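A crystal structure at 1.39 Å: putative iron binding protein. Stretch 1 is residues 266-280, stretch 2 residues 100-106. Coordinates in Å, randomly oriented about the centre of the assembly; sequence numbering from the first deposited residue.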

ATOM      1  N   ALA A 266     -10.584  15.527   0.776  1.00 11.12           N
ATOM      2  CA  ALA A 266      -9.507  14.967   1.577  1.00 10.83           C
ATOM      3  C   ALA A 266      -8.772  13.901   0.787  1.00 10.95           C
ATOM      4  O   ALA A 266      -7.568  13.837   0.819  1.00 11.95           O
ATOM      5  CB  ALA A 266     -10.041  14.368   2.860  1.00 11.22           C
ATOM      6  N   GLN A 267      -9.507  13.047   0.095  1.00 10.39           N
ATOM      7  CA  GLN A 267      -8.898  11.966  -0.676  1.00 10.35           C
ATOM      8  C   GLN A 267      -7.995  12.492  -1.747  1.00 10.64           C
ATOM      9  O   GLN A 267      -6.957  11.869  -2.022  1.00 11.42           O
ATOM     10  CB  GLN A 267      -9.989  11.102  -1.305  1.00 10.09           C
ATOM     11  CG  GLN A 267     -10.628  10.120  -0.327  1.00  9.49           C
ATOM     12  CD  GLN A 267      -9.794   8.869  -0.199  1.00  9.66           C
ATOM     13  OE1 GLN A 267      -9.618   8.176  -1.182  1.00 10.06           O
ATOM     14  NE2 GLN A 267      -9.255   8.605   0.986  1.00  9.27           N
ATOM     15  N   THR A 268      -8.392  13.596  -2.394  1.00 11.02           N
ATOM     16  CA  THR A 268      -7.581  14.207  -3.434  1.00 12.07           C
ATOM     17  C   THR A 268      -6.200  14.559  -2.873  1.00 12.70           C
ATOM     18  O   THR A 268      -5.175  14.160  -3.451  1.00 14.86           O
ATOM     19  CB  THR A 268      -8.297  15.456  -4.007  1.00 12.24           C
ATOM     20  OG1 THR A 268      -9.616  15.103  -4.465  1.00 13.43           O
ATOM     21  CG2 THR A 268      -7.559  16.000  -5.212  1.00 14.02           C
ATOM     22  N   LEU A 269      -6.186  15.231  -1.738  1.00 12.86           N
ATOM     23  CA  LEU A 269      -4.929  15.629  -1.080  1.00 13.63           C
ATOM     24  C   LEU A 269      -4.185  14.423  -0.489  1.00 13.46           C
ATOM     25  O   LEU A 269      -2.958  14.349  -0.576  1.00 13.94           O
ATOM     26  CB  LEU A 269      -5.199  16.658   0.029  1.00 14.30           C
ATOM     27  CG  LEU A 269      -5.805  17.993  -0.403  1.00 17.77           C
ATOM     28  CD1 LEU A 269      -6.235  18.816   0.824  1.00 19.24           C
ATOM     29  CD2 LEU A 269      -4.830  18.766  -1.279  1.00 21.19           C
ATOM     30  N   TYR A 270      -4.924  13.506   0.114  1.00 12.42           N
ATOM     31  CA  TYR A 270      -4.397  12.345   0.837  1.00 12.61           C
ATOM     32  C   TYR A 270      -3.564  11.465  -0.089  1.00 14.06           C
ATOM     33  O   TYR A 270      -2.446  11.060   0.254  1.00 14.83           O
ATOM     34  CB  TYR A 270      -5.542  11.534   1.491  1.00 13.60           C
ATOM     35  CG  TYR A 270      -5.071  10.399   2.375  1.00 14.04           C
ATOM     36  CD1 TYR A 270      -4.971  10.557   3.751  1.00 16.96           C
ATOM     37  CD2 TYR A 270      -4.756   9.156   1.844  1.00 11.27           C
ATOM     38  CE1 TYR A 270      -4.526   9.537   4.561  1.00 18.41           C
ATOM     39  CE2 TYR A 270      -4.292   8.136   2.650  1.00 12.67           C
ATOM     40  CZ  TYR A 270      -4.178   8.324   4.002  1.00 16.33           C
ATOM     41  OH  TYR A 270      -3.734   7.311   4.833  1.00 17.84           O
ATOM     42  N   ALA A 271      -4.114  11.173  -1.256  1.00 13.95           N
ATOM     43  CA  ALA A 271      -3.456  10.277  -2.205  1.00 14.75           C
ATOM     44  C   ALA A 271      -2.323  10.988  -2.887  1.00 16.03           C
ATOM     45  O   ALA A 271      -1.248  10.406  -3.043  1.00 15.96           O
ATOM     46  CB  ALA A 271      -4.448   9.733  -3.227  1.00 14.61           C
ATOM     47  N   GLN A 272      -2.516  12.249  -3.268  1.00 17.20           N
ATOM     48  CA  GLN A 272      -1.463  13.027  -3.927  1.00 18.94           C
ATOM     49  C   GLN A 272      -0.202  13.103  -3.056  1.00 18.25           C
ATOM     50  O   GLN A 272       0.919  13.055  -3.584  1.00 18.39           O
ATOM     51  CB  GLN A 272      -1.966  14.430  -4.304  1.00 19.46           C
ATOM     52  CG  GLN A 272      -0.936  15.384  -4.985  1.00 23.21           C
ATOM     53  CD  GLN A 272      -0.887  15.269  -6.522  1.00 26.87           C
ATOM     54  OE1 GLN A 272       0.171  15.489  -7.140  1.00 29.34           O
ATOM     55  NE2 GLN A 272      -2.026  14.962  -7.139  1.00 28.43           N
ATOM     56  N   ALA A 273      -0.359  13.151  -1.731  1.00 18.03           N
ATOM     57  CA  ALA A 273       0.771  13.385  -0.848  1.00 17.59           C
ATOM     58  C   ALA A 273       1.889  12.359  -1.010  1.00 16.53           C
ATOM     59  O   ALA A 273       3.043  12.762  -0.969  1.00 17.20           O
ATOM     60  CB  ALA A 273       0.332  13.445   0.594  1.00 18.26           C
ATOM     61  N   ASN A 274       1.568  11.058  -1.145  1.00 14.31           N
ATOM     62  CA  ASN A 274       2.597  10.031  -1.376  1.00 13.64           C
ATOM     63  C   ASN A 274       2.401   9.378  -2.741  1.00 11.70           C
ATOM     64  O   ASN A 274       2.903   8.294  -2.946  1.00 11.46           O
ATOM     65  CB  ASN A 274       2.629   8.931  -0.280  1.00 14.16           C
ATOM     66  CG  ASN A 274       3.837   7.987  -0.393  1.00 14.72           C
ATOM     67  OD1 ASN A 274       4.959   8.437  -0.609  1.00 16.28           O
ATOM     68  ND2 ASN A 274       3.598   6.669  -0.248  1.00 13.97           N
ATOM     69  N   TYR A 275       1.688  10.038  -3.659  1.00 11.43           N
ATOM     70  CA  TYR A 275       1.427   9.561  -5.020  1.00 10.49           C
ATOM     71  C   TYR A 275       0.752   8.194  -5.052  1.00 10.20           C
ATOM     72  O   TYR A 275       0.996   7.403  -5.936  1.00 10.49           O
ATOM     73  CB  TYR A 275       2.706   9.559  -5.858  1.00 10.80           C
ATOM     74  CG  TYR A 275       3.249  10.949  -6.050  1.00 10.11           C
ATOM     75  CD1 TYR A 275       4.443  11.357  -5.467  1.00 11.83           C
ATOM     76  CD2 TYR A 275       2.564  11.867  -6.832  1.00 13.01           C
ATOM     77  CE1 TYR A 275       4.925  12.640  -5.657  1.00 12.96           C
ATOM     78  CE2 TYR A 275       3.032  13.135  -7.001  1.00 14.21           C
ATOM     79  CZ  TYR A 275       4.203  13.517  -6.435  1.00 14.72           C
ATOM     80  OH  TYR A 275       4.643  14.804  -6.653  1.00 18.19           O
ATOM     81  N   GLU A 276      -0.076   7.938  -4.050  1.00 10.45           N
ATOM     82  CA  GLU A 276      -0.851   6.727  -3.951  1.00 10.56           C
ATOM     83  C   GLU A 276      -2.166   6.899  -4.709  1.00 10.18           C
ATOM     84  O   GLU A 276      -2.427   7.949  -5.321  1.00 11.79           O
ATOM     85  CB  GLU A 276      -1.078   6.378  -2.478  1.00 10.22           C
ATOM     86  CG  GLU A 276       0.204   5.931  -1.797  1.00  9.95           C
ATOM     87  CD  GLU A 276       0.111   5.862  -0.302  1.00 11.29           C
ATOM     88  OE1 GLU A 276      -0.890   6.338   0.289  1.00 14.01           O
ATOM     89  OE2 GLU A 276       1.096   5.409   0.305  1.00 11.51           O
ATOM     90  N   TYR A 277      -2.946   5.820  -4.748  1.00  9.44           N
ATOM     91  CA  TYR A 277      -4.213   5.824  -5.471  1.00  9.76           C
ATOM     92  C   TYR A 277      -5.327   5.981  -4.446  1.00  9.48           C
ATOM     93  O   TYR A 277      -5.374   5.245  -3.476  1.00 10.14           O
ATOM     94  CB  TYR A 277      -4.349   4.524  -6.283  1.00  9.90           C
ATOM     95  CG  TYR A 277      -5.284   4.633  -7.484  1.00  9.53           C
ATOM     96  CD1 TYR A 277      -4.790   4.857  -8.772  1.00 10.05           C
ATOM     97  CD2 TYR A 277      -6.661   4.523  -7.328  1.00 10.44           C
ATOM     98  CE1 TYR A 277      -5.630   4.944  -9.856  1.00 11.54           C
ATOM     99  CE2 TYR A 277      -7.515   4.643  -8.420  1.00 10.66           C
ATOM    100  CZ  TYR A 277      -6.988   4.839  -9.674  1.00 11.67           C
ATOM    101  OH  TYR A 277      -7.839   4.954 -10.765  1.00 14.15           O
ATOM    102  N   PRO A 278      -6.250   6.920  -4.652  1.00  9.70           N
ATOM    103  CA  PRO A 278      -7.321   7.112  -3.673  1.00  9.98           C
ATOM    104  C   PRO A 278      -8.270   5.928  -3.626  1.00 10.16           C
ATOM    105  O   PRO A 278      -8.507   5.280  -4.628  1.00 11.14           O
ATOM    106  CB  PRO A 278      -8.042   8.364  -4.159  1.00 11.05           C
ATOM    107  CG  PRO A 278      -7.519   8.673  -5.485  1.00 12.72           C
ATOM    108  CD  PRO A 278      -6.349   7.835  -5.793  1.00 10.67           C
ATOM    109  N   VAL A 279      -8.820   5.658  -2.457  1.00  9.76           N
ATOM    110  CA  VAL A 279      -9.845   4.612  -2.353  1.00  9.90           C
ATOM    111  C   VAL A 279     -11.195   5.043  -2.943  1.00 10.40           C
ATOM    112  O   VAL A 279     -11.936   4.224  -3.464  1.00 11.15           O
ATOM    113  CB  VAL A 279     -10.021   4.131  -0.877  1.00 11.02           C
ATOM    114  CG1 VAL A 279     -10.663   5.195   0.018  1.00 11.49           C
ATOM    115  CG2 VAL A 279     -10.814   2.847  -0.819  1.00 12.57           C
ATOM    116  N   ARG A 280     -11.516   6.329  -2.830  1.00  9.33           N
ATOM    117  CA  ARG A 280     -12.804   6.849  -3.270  1.00  9.84           C
ATOM    118  C   ARG A 280     -12.820   6.987  -4.781  1.00 10.35           C
ATOM    119  O   ARG A 280     -11.907   7.573  -5.362  1.00 10.86           O
ATOM    120  CB  ARG A 280     -13.036   8.214  -2.630  1.00  9.70           C
ATOM    121  CG  ARG A 280     -14.357   8.875  -2.965  1.00  9.87           C
ATOM    122  CD  ARG A 280     -14.381  10.321  -2.578  1.00 10.12           C
ATOM    123  NE  ARG A 280     -15.682  10.947  -2.850  1.00  9.63           N
ATOM    124  CZ  ARG A 280     -16.686  11.029  -1.995  1.00 10.54           C
ATOM    125  NH1 ARG A 280     -16.562  10.588  -0.775  1.00 10.13           N
ATOM    126  NH2 ARG A 280     -17.839  11.573  -2.387  1.00 10.93           N
TER
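Stretch 2 (100-106) YALSLRD

Stretch 2, residues 100-106, is a β-strand that continues later in the chain and packs against both the helix of stretch 1 and the short extended segment after it. The helix runs through residues 266-273; its axis passes 8.7 Å from that of strand 100-106 at closest approach, with an angle of 45° between their N-to-C directions and a signed crossing angle of -45°. A turn then reverses the chain: Tyr-275, at phi/psi 57/33, has left-handed backbone angles, and Glu-276 N donates back to Ala-271 O at 2.9 Å. Strand 277-278 runs antiparallel to stretch 2, and the two parts of stretch 1 meet the same strand in different ways, the helix through side chains, the segment after it through backbone and side chains together.

The backbone pairing is short. Tyr-277 and Leu-104 form a hydrogen-bonded pair, their CA atoms 5.0 Å apart: Leu-104 N donates to Tyr-277 O at 2.8 Å, and Tyr-277 N donates to Leu-104 O at 3.2 Å. Their side chains leave on the same face of the sheet, so Tyr-277 CB rests 4.1 Å from Leu-104 CB, while the end of the tyrosine leads away. The next pair, Pro-278 with Ser-103, is not hydrogen-bonded; its CA atoms approach to 4.7 Å, but the side chains diverge and the CA-to-CB bond of Pro-278 points away from stretch 2.

Toward the start of stretch 2, Leu-102 is the residue of the strand most covered by the contact. Its phi/psi of -115/-25 departs from the extended values around it, and its CA-to-CB bond points sideways. The bump that meets it is the ring of Tyr-270, whose CA-to-CB bond points toward the strand, with chi1 t. The ring lodges against Leu-102 and Ser-103: Tyr-270 CZ lies 3.8 Å from Leu-102 CB, Tyr-270 OH 3.8 Å from Leu-102 CD1, and Ser-103 OG sits at the ring edge, near its plane, 3.7 Å from Tyr-270 CE2. Gln-267, one helical turn before Tyr-270, folds its side chain with chi1 and chi2 both m, bringing its end to the strand, where Gln-267 NE2 donates to Leu-102 O at 2.9 Å. The other end of that amide serves stretch 1 itself: Gln-267 OE1 accepts from Arg-280 N at 3.1 Å, tying the helix to the segment after the turn. The side chain of Val-279 fills the space beside this link, with Val-279 CG1 3.6 Å from both Leu-102 O and Ala-101 O, and Val-279 CG2 4.3 Å from Ala-101 CB. Ala-101 O is buried here without a polar partner.

Farther along the strand, Glu-276 bridges Ser-103 and Arg-105, two residues apart. Ser-103 OG donates to Glu-276 OE1 at 2.7 Å, and Arg-105 NH1 forms a salt bridge with Glu-276 OE2 at 2.9 Å, the carboxylate oxygen lying at the edge of the guanidinium. Asn-274 ND2 also donates to Glu-276 OE2, at 2.9 Å, so this oxygen joins the turn to the strand. Altogether the contact buries 568 Å², both sides summed.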

ATOM      1  N   TYR A 100     -10.799   0.546   7.803  1.00 13.33           N
ATOM      2  CA  TYR A 100     -11.125   1.048   6.485  1.00 11.83           C
ATOM      3  C   TYR A 100      -9.868   1.459   5.717  1.00 11.20           C
ATOM      4  O   TYR A 100      -9.037   2.168   6.267  1.00 11.52           O
ATOM      5  CB  TYR A 100     -11.990   2.293   6.632  1.00 12.70           C
ATOM      6  CG  TYR A 100     -13.376   2.037   7.124  1.00 13.80           C
ATOM      7  CD1 TYR A 100     -13.667   2.078   8.476  1.00 16.27           C
ATOM      8  CD2 TYR A 100     -14.402   1.786   6.226  1.00 16.27           C
ATOM      9  CE1 TYR A 100     -14.985   1.838   8.918  1.00 17.58           C
ATOM     10  CE2 TYR A 100     -15.694   1.559   6.653  1.00 18.71           C
ATOM     11  CZ  TYR A 100     -15.973   1.589   7.971  1.00 19.52           C
ATOM     12  OH  TYR A 100     -17.280   1.394   8.355  1.00 22.51           O
ATOM     13  N   ALA A 101      -9.742   1.035   4.460  1.00 10.77           N
ATOM     14  CA  ALA A 101      -8.692   1.562   3.581  1.00 10.81           C
ATOM     15  C   ALA A 101      -8.941   3.026   3.266  1.00 10.66           C
ATOM     16  O   ALA A 101     -10.075   3.452   3.098  1.00 10.44           O
ATOM     17  CB  ALA A 101      -8.609   0.769   2.281  1.00  9.94           C
ATOM     18  N   LEU A 102      -7.848   3.778   3.192  1.00  9.84           N
ATOM     19  CA  LEU A 102      -7.834   5.181   2.782  1.00 10.31           C
ATOM     20  C   LEU A 102      -7.075   5.436   1.490  1.00  9.55           C
ATOM     21  O   LEU A 102      -7.374   6.419   0.803  1.00  9.65           O
ATOM     22  CB  LEU A 102      -7.247   6.046   3.895  1.00 10.26           C
ATOM     23  CG  LEU A 102      -8.008   6.046   5.226  1.00 10.40           C
ATOM     24  CD1 LEU A 102      -7.260   6.913   6.229  1.00 11.14           C
ATOM     25  CD2 LEU A 102      -9.438   6.553   5.081  1.00 11.31           C
ATOM     26  N   SER A 103      -6.121   4.566   1.135  1.00  9.46           N
ATOM     27  CA  SER A 103      -5.451   4.675  -0.150  1.00  9.50           C
ATOM     28  C   SER A 103      -4.922   3.313  -0.537  1.00  9.62           C
ATOM     29  O   SER A 103      -4.803   2.430   0.305  1.00 10.28           O
ATOM     30  CB  SER A 103      -4.302   5.669  -0.090  1.00  9.42           C
ATOM     31  OG  SER A 103      -3.267   5.172   0.738  1.00 10.10           O
ATOM     32  N   LEU A 104      -4.623   3.157  -1.824  1.00  9.79           N
ATOM     33  CA  LEU A 104      -4.165   1.896  -2.400  1.00 10.27           C
ATOM     34  C   LEU A 104      -2.716   2.016  -2.826  1.00 10.46           C
ATOM     35  O   LEU A 104      -2.320   3.025  -3.424  1.00  9.98           O
ATOM     36  CB  LEU A 104      -5.002   1.482  -3.609  1.00 11.00           C
ATOM     37  CG  LEU A 104      -6.515   1.567  -3.419  1.00 13.34           C
ATOM     38  CD1 LEU A 104      -7.219   1.123  -4.692  1.00 14.19           C
ATOM     39  CD2 LEU A 104      -6.980   0.756  -2.224  1.00 13.57           C
ATOM     40  N   ARG A 105      -1.956   0.957  -2.565  1.00 10.27           N
ATOM     41  CA  ARG A 105      -0.523   0.850  -2.856  1.00 10.47           C
ATOM     42  C   ARG A 105      -0.315  -0.377  -3.729  1.00 10.18           C
ATOM     43  O   ARG A 105      -0.072  -1.470  -3.235  1.00 10.08           O
ATOM     44  CB  ARG A 105       0.203   0.738  -1.532  1.00 11.18           C
ATOM     45  CG  ARG A 105       0.120   2.047  -0.734  1.00 11.25           C
ATOM     46  CD  ARG A 105       0.400   1.899   0.728  1.00 11.72           C
ATOM     47  NE  ARG A 105       1.706   1.330   1.022  1.00 12.60           N
ATOM     48  CZ  ARG A 105       2.818   2.022   1.241  1.00 13.79           C
ATOM     49  NH1 ARG A 105       2.862   3.340   1.204  1.00 13.14           N
ATOM     50  NH2 ARG A 105       3.923   1.364   1.516  1.00 15.73           N
ATOM     51  N   ASP A 106      -0.428  -0.165  -5.031  1.00  9.97           N
ATOM     52  CA  ASP A 106      -0.338  -1.213  -6.023  1.00  9.88           C
ATOM     53  C   ASP A 106       1.082  -1.583  -6.338  1.00  8.84           C
ATOM     54  O   ASP A 106       1.960  -0.714  -6.477  1.00  9.21           O
ATOM     55  CB  ASP A 106      -1.129  -0.902  -7.305  1.00  9.96           C
ATOM     56  CG  ASP A 106      -0.832   0.439  -7.930  1.00 11.22           C
ATOM     57  OD1 ASP A 106      -0.750   1.463  -7.223  1.00 12.45           O
ATOM     58  OD2 ASP A 106      -0.764   0.539  -9.152  1.00 11.15           O
TER